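Local atomic coordinates of terminase, large subunit (Bacillus phage spp1, PDB entry 2WBN), a protein that cuts the viral genome with its metal-dependent nuclease domain, the part in this crystal, and drives DNA into empty capsids with its ATPase domain. Residues F30-T41 with D148-R159. Residues are numbered along the deposited sequence; the frame is centred on the assembly and turned at random.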
loop_
_atom_site.group_PDB
_atom_site.type_symbol
_atom_site.label_atom_id
_atom_site.label_comp_id
_atom_site.label_asym_id
_atom_site.label_seq_id
_atom_site.Cartn_x
_atom_site.Cartn_y
_atom_site.Cartn_z
ATOM N N PHE A 30 14.883 1.428 -1.793
ATOM C CA PHE A 30 14.107 0.810 -2.869
ATOM C C PHE A 30 14.853 0.778 -4.206
ATOM O O PHE A 30 14.272 1.004 -5.280
ATOM C CB PHE A 30 12.745 1.499 -3.034
ATOM C CG PHE A 30 11.842 1.389 -1.827
ATOM C CD1 PHE A 30 11.301 2.529 -1.233
ATOM C CD2 PHE A 30 11.505 0.144 -1.312
ATOM C CE1 PHE A 30 10.445 2.426 -0.126
ATOM C CE2 PHE A 30 10.670 0.025 -0.218
ATOM C CZ PHE A 30 10.130 1.177 0.385
ATOM N N GLU A 31 16.148 0.467 -4.143
ATOM C CA GLU A 31 16.911 0.187 -5.355
ATOM C C GLU A 31 16.219 -0.912 -6.149
ATOM O O GLU A 31 16.357 -0.968 -7.368
ATOM C CB GLU A 31 18.343 -0.219 -5.016
ATOM C CG GLU A 31 19.180 0.915 -4.427
ATOM C CD GLU A 31 20.579 0.461 -4.052
ATOM O OE1 GLU A 31 21.163 -0.310 -4.827
ATOM O OE2 GLU A 31 21.077 0.875 -2.987
ATOM N N ASN A 32 15.445 -1.747 -5.458
ATOM C CA ASN A 32 14.642 -2.812 -6.078
ATOM C C ASN A 32 13.442 -2.404 -6.959
ATOM O O ASN A 32 12.715 -3.277 -7.444
ATOM C CB ASN A 32 14.158 -3.787 -5.003
ATOM C CG ASN A 32 13.188 -3.163 -4.033
ATOM O OD1 ASN A 32 12.853 -1.992 -4.169
ATOM N ND2 ASN A 32 12.727 -3.944 -3.050
ATOM N N LEU A 33 13.239 -1.117 -7.197
ATOM C CA LEU A 33 12.057 -0.666 -7.952
ATOM C C LEU A 33 12.181 -0.936 -9.436
ATOM O O LEU A 33 13.231 -0.669 -10.015
ATOM C CB LEU A 33 11.789 0.829 -7.743
ATOM C CG LEU A 33 11.190 1.277 -6.411
ATOM C CD1 LEU A 33 10.881 2.781 -6.486
ATOM C CD2 LEU A 33 9.932 0.493 -6.102
ATOM N N GLN A 34 11.122 -1.521 -10.010
ATOM C CA GLN A 34 11.011 -1.758 -11.436
ATOM C C GLN A 34 9.776 -0.967 -11.912
ATOM O O GLN A 34 8.636 -1.324 -11.621
ATOM C CB GLN A 34 10.917 -3.260 -11.711
ATOM C CG GLN A 34 11.231 -3.646 -13.110
ATOM C CD GLN A 34 12.725 -3.615 -13.483
ATOM O OE1 GLN A 34 13.043 -3.496 -14.650
ATOM N NE2 GLN A 34 13.615 -3.777 -12.512
ATOM N N ILE A 35 10.028 0.166 -12.558
ATOM C CA ILE A 35 8.983 1.141 -12.877
ATOM C C ILE A 35 9.068 1.504 -14.344
ATOM O O ILE A 35 10.081 2.052 -14.816
ATOM C CB ILE A 35 9.100 2.465 -12.081
ATOM C CG1 ILE A 35 9.181 2.224 -10.578
ATOM C CG2 ILE A 35 7.891 3.390 -12.431
ATOM C CD1 ILE A 35 9.272 3.509 -9.729
ATOM N N GLU A 36 7.982 1.230 -15.061
ATOM C CA GLU A 36 7.935 1.534 -16.479
ATOM C C GLU A 36 6.493 1.423 -16.945
ATOM O O GLU A 36 5.777 0.498 -16.556
ATOM C CB GLU A 36 8.815 0.566 -17.237
ATOM C CG GLU A 36 8.941 0.855 -18.734
ATOM C CD GLU A 36 10.042 0.051 -19.373
ATOM O OE1 GLU A 36 9.817 -1.154 -19.663
ATOM O OE2 GLU A 36 11.124 0.640 -19.618
ATOM N N GLU A 37 6.077 2.376 -17.766
ATOM C CA GLU A 37 4.730 2.385 -18.332
ATOM C C GLU A 37 4.535 1.133 -19.175
ATOM O O GLU A 37 5.386 0.795 -19.997
ATOM C CB GLU A 37 4.480 3.641 -19.187
ATOM C CG GLU A 37 4.465 4.955 -18.397
ATOM C CD GLU A 37 3.983 6.153 -19.213
ATOM O OE1 GLU A 37 4.060 6.103 -20.449
ATOM O OE2 GLU A 37 3.511 7.139 -18.611
ATOM N N GLY A 38 3.413 0.450 -18.944
ATOM C CA GLY A 38 3.113 -0.809 -19.598
ATOM C C GLY A 38 3.789 -2.058 -19.067
ATOM O O GLY A 38 3.578 -3.118 -19.614
ATOM N N ILE A 39 4.586 -1.958 -18.005
ATOM C CA ILE A 39 5.356 -3.103 -17.512
ATOM C C ILE A 39 4.463 -4.236 -16.965
ATOM O O ILE A 39 4.902 -5.381 -16.885
ATOM C CB ILE A 39 6.386 -2.645 -16.430
ATOM C CG1 ILE A 39 7.534 -3.643 -16.284
ATOM C CG2 ILE A 39 5.680 -2.361 -15.080
ATOM C CD1 ILE A 39 8.665 -3.101 -15.395
ATOM N N ILE A 40 3.221 -3.924 -16.588
ATOM C CA ILE A 40 2.252 -4.959 -16.198
ATOM C C ILE A 40 1.137 -5.006 -17.247
ATOM O O ILE A 40 0.460 -4.004 -17.461
ATOM C CB ILE A 40 1.651 -4.696 -14.796
ATOM C CG1 ILE A 40 2.752 -4.770 -13.725
ATOM C CG2 ILE A 40 0.551 -5.709 -14.490
ATOM C CD1 ILE A 40 2.409 -4.110 -12.405
ATOM N N THR A 41 0.967 -6.155 -17.911
ATOM C CA THR A 41 -0.057 -6.302 -18.962
ATOM C C THR A 41 -1.425 -6.679 -18.386
ATOM O O THR A 41 -1.555 -7.173 -17.255
ATOM C CB THR A 41 0.318 -7.373 -20.028
ATOM O OG1 THR A 41 0.435 -8.650 -19.396
ATOM C CG2 THR A 41 1.631 -7.028 -20.761
ATOM N N ASP A 148 11.890 -3.076 1.250
ATOM C CA ASP A 148 13.170 -2.756 0.623
ATOM C C ASP A 148 14.021 -3.995 0.323
ATOM O O ASP A 148 14.859 -3.974 -0.581
ATOM C CB ASP A 148 13.971 -1.806 1.503
ATOM C CG ASP A 148 15.319 -1.446 0.907
ATOM O OD1 ASP A 148 15.378 -0.614 -0.021
ATOM O OD2 ASP A 148 16.329 -1.975 1.387
ATOM N N GLU A 149 13.796 -5.071 1.071
ATOM C CA GLU A 149 14.559 -6.293 0.872
ATOM C C GLU A 149 13.973 -7.236 -0.179
ATOM O O GLU A 149 14.548 -8.282 -0.454
ATOM C CB GLU A 149 14.781 -6.998 2.209
ATOM C CG GLU A 149 16.110 -6.588 2.834
ATOM C CD GLU A 149 16.169 -6.832 4.319
ATOM O OE1 GLU A 149 15.223 -7.435 4.878
ATOM O OE2 GLU A 149 17.168 -6.397 4.932
ATOM N N LEU A 150 12.857 -6.857 -0.790
ATOM C CA LEU A 150 12.289 -7.671 -1.862
ATOM C C LEU A 150 13.213 -7.655 -3.080
ATOM O O LEU A 150 14.018 -6.748 -3.251
ATOM C CB LEU A 150 10.886 -7.177 -2.236
ATOM C CG LEU A 150 9.804 -7.379 -1.176
ATOM C CD1 LEU A 150 8.601 -6.424 -1.387
ATOM C CD2 LEU A 150 9.332 -8.837 -1.096
ATOM N N ASP A 151 13.104 -8.678 -3.915
ATOM C CA ASP A 151 13.919 -8.752 -5.142
ATOM C C ASP A 151 13.479 -7.693 -6.135
ATOM O O ASP A 151 14.319 -7.064 -6.770
ATOM C CB ASP A 151 13.848 -10.140 -5.767
ATOM C CG ASP A 151 14.745 -11.137 -5.064
ATOM O OD1 ASP A 151 15.447 -10.758 -4.093
ATOM O OD2 ASP A 151 14.742 -12.314 -5.472
ATOM N N ALA A 152 12.169 -7.481 -6.251
ATOM C CA ALA A 152 11.646 -6.436 -7.117
ATOM C C ALA A 152 10.293 -5.923 -6.633
ATOM O O ALA A 152 9.437 -6.717 -6.219
ATOM C CB ALA A 152 11.533 -6.969 -8.554
ATOM N N ILE A 153 10.118 -4.604 -6.690
ATOM C CA ILE A 153 8.801 -3.971 -6.539
ATOM C C ILE A 153 8.433 -3.403 -7.896
ATOM O O ILE A 153 9.077 -2.460 -8.364
ATOM C CB ILE A 153 8.832 -2.843 -5.513
ATOM C CG1 ILE A 153 9.212 -3.392 -4.138
ATOM C CG2 ILE A 153 7.461 -2.095 -5.454
ATOM C CD1 ILE A 153 9.479 -2.304 -3.099
ATOM N N VAL A 154 7.395 -3.974 -8.509
ATOM C CA VAL A 154 7.082 -3.765 -9.920
ATOM C C VAL A 154 5.850 -2.902 -10.010
ATOM O O VAL A 154 4.773 -3.276 -9.517
ATOM C CB VAL A 154 6.843 -5.091 -10.685
ATOM C CG1 VAL A 154 6.637 -4.827 -12.169
ATOM C CG2 VAL A 154 8.005 -6.054 -10.478
ATOM N N ILE A 155 6.011 -1.746 -10.638
ATOM C CA ILE A 155 4.983 -0.725 -10.678
ATOM C C ILE A 155 4.850 -0.173 -12.085
ATOM O O ILE A 155 5.830 0.268 -12.702
ATOM C CB ILE A 155 5.291 0.462 -9.719
ATOM C CG1 ILE A 155 5.660 -0.016 -8.307
ATOM C CG2 ILE A 155 4.064 1.447 -9.646
ATOM C CD1 ILE A 155 6.353 1.073 -7.475
ATOM N N ASP A 156 3.617 -0.160 -12.565
ATOM C CA ASP A 156 3.277 0.404 -13.854
ATOM C C ASP A 156 2.573 1.743 -13.605
ATOM O O ASP A 156 1.425 1.763 -13.103
ATOM C CB ASP A 156 2.339 -0.567 -14.544
ATOM C CG ASP A 156 2.062 -0.225 -15.995
ATOM O OD1 ASP A 156 2.185 0.959 -16.406
ATOM O OD2 ASP A 156 1.676 -1.177 -16.722
ATOM N N PRO A 157 3.237 2.864 -13.939
ATOM C CA PRO A 157 2.613 4.153 -13.705
ATOM C C PRO A 157 1.304 4.366 -14.460
ATOM O O PRO A 157 0.551 5.252 -14.127
ATOM C CB PRO A 157 3.671 5.155 -14.168
ATOM C CG PRO A 157 4.909 4.435 -14.175
ATOM C CD PRO A 157 4.564 3.027 -14.560
ATOM N N LEU A 158 1.047 3.594 -15.510
ATOM C CA LEU A 158 -0.236 3.690 -16.201
ATOM C C LEU A 158 -1.401 3.192 -15.345
ATOM O O LEU A 158 -2.534 3.648 -15.516
ATOM C CB LEU A 158 -0.177 2.914 -17.529
ATOM C CG LEU A 158 0.825 3.431 -18.552
ATOM C CD1 LEU A 158 0.762 2.620 -19.883
ATOM C CD2 LEU A 158 0.567 4.897 -18.836
ATOM N N ARG A 159 -1.118 2.266 -14.426
ATOM C CA ARG A 159 -2.124 1.683 -13.546
ATOM C C ARG A 159 -2.141 2.350 -12.202
ATOM O O ARG A 159 -3.223 2.608 -11.658
ATOM C CB ARG A 159 -1.833 0.200 -13.312
ATOM C CG ARG A 159 -1.810 -0.603 -14.560
ATOM C CD ARG A 159 -1.460 -2.072 -14.332
ATOM N NE ARG A 159 -1.416 -2.737 -15.622
ATOM C CZ ARG A 159 -2.478 -3.224 -16.262
ATOM N NH1 ARG A 159 -3.693 -3.172 -15.720
ATOM N NH2 ARG A 159 -2.317 -3.773 -17.453
HETATM O O HOH W 1 17.774 -0.158 -1.535
HETATM O O HOH W 2 15.934 -2.089 -2.555
#
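Asp156 and Arg159 hold Gly38 and Ile40, closing one end of this parallel strand pair by gripping the backbone of the 36-39 turn and what follows it. OD1 of Asp156 accepts from Gly38 N at 2.9 Å and, from the opposite face of the carboxylate, from Leu158 N, which closes an Asx turn; OD2 takes Ile40 N at 3.2 Å, also out of the carboxylate plane. The carboxylate reaches these amides because CG stands anti to the backbone N (chi1 -171°). Arg159, extended from CG to NE, meets Ile40 O side-on with two nitrogens, NE at 2.9 Å and NH2 at 2.8 Å, the oxygen lying near the guanidinium plane. NH2 also pairs with Asp42.

Between the ends, Ile153 N gives to Asn32 O, Gln34 N to Ile153 O (2.8 Å, nearly straight) and Ile155 N to Gln34 O; Glu36 N to Ile155 O is weak. At the other end Asp148 OD1 receives Phe30 N at 2.7 Å, nearly along its C-O axis, while waters link Glu31 N to Asp148 OD1 and Asn32 N to Asp148 O. Asn32 points its amide across, ND2 donating to Leu150 O at 3.1 Å and also to Leu147 O.

On one face, Leu33 CD2 packs on Ile153 CB at 3.6 Å, and helix 161-169 touches Leu33, Ile35 and Ile155. Strand 33-35 is an outermost strand within this chain of the RNase H-like nuclease sheet, beside 152-155, whose other neighbour is strand 77-86.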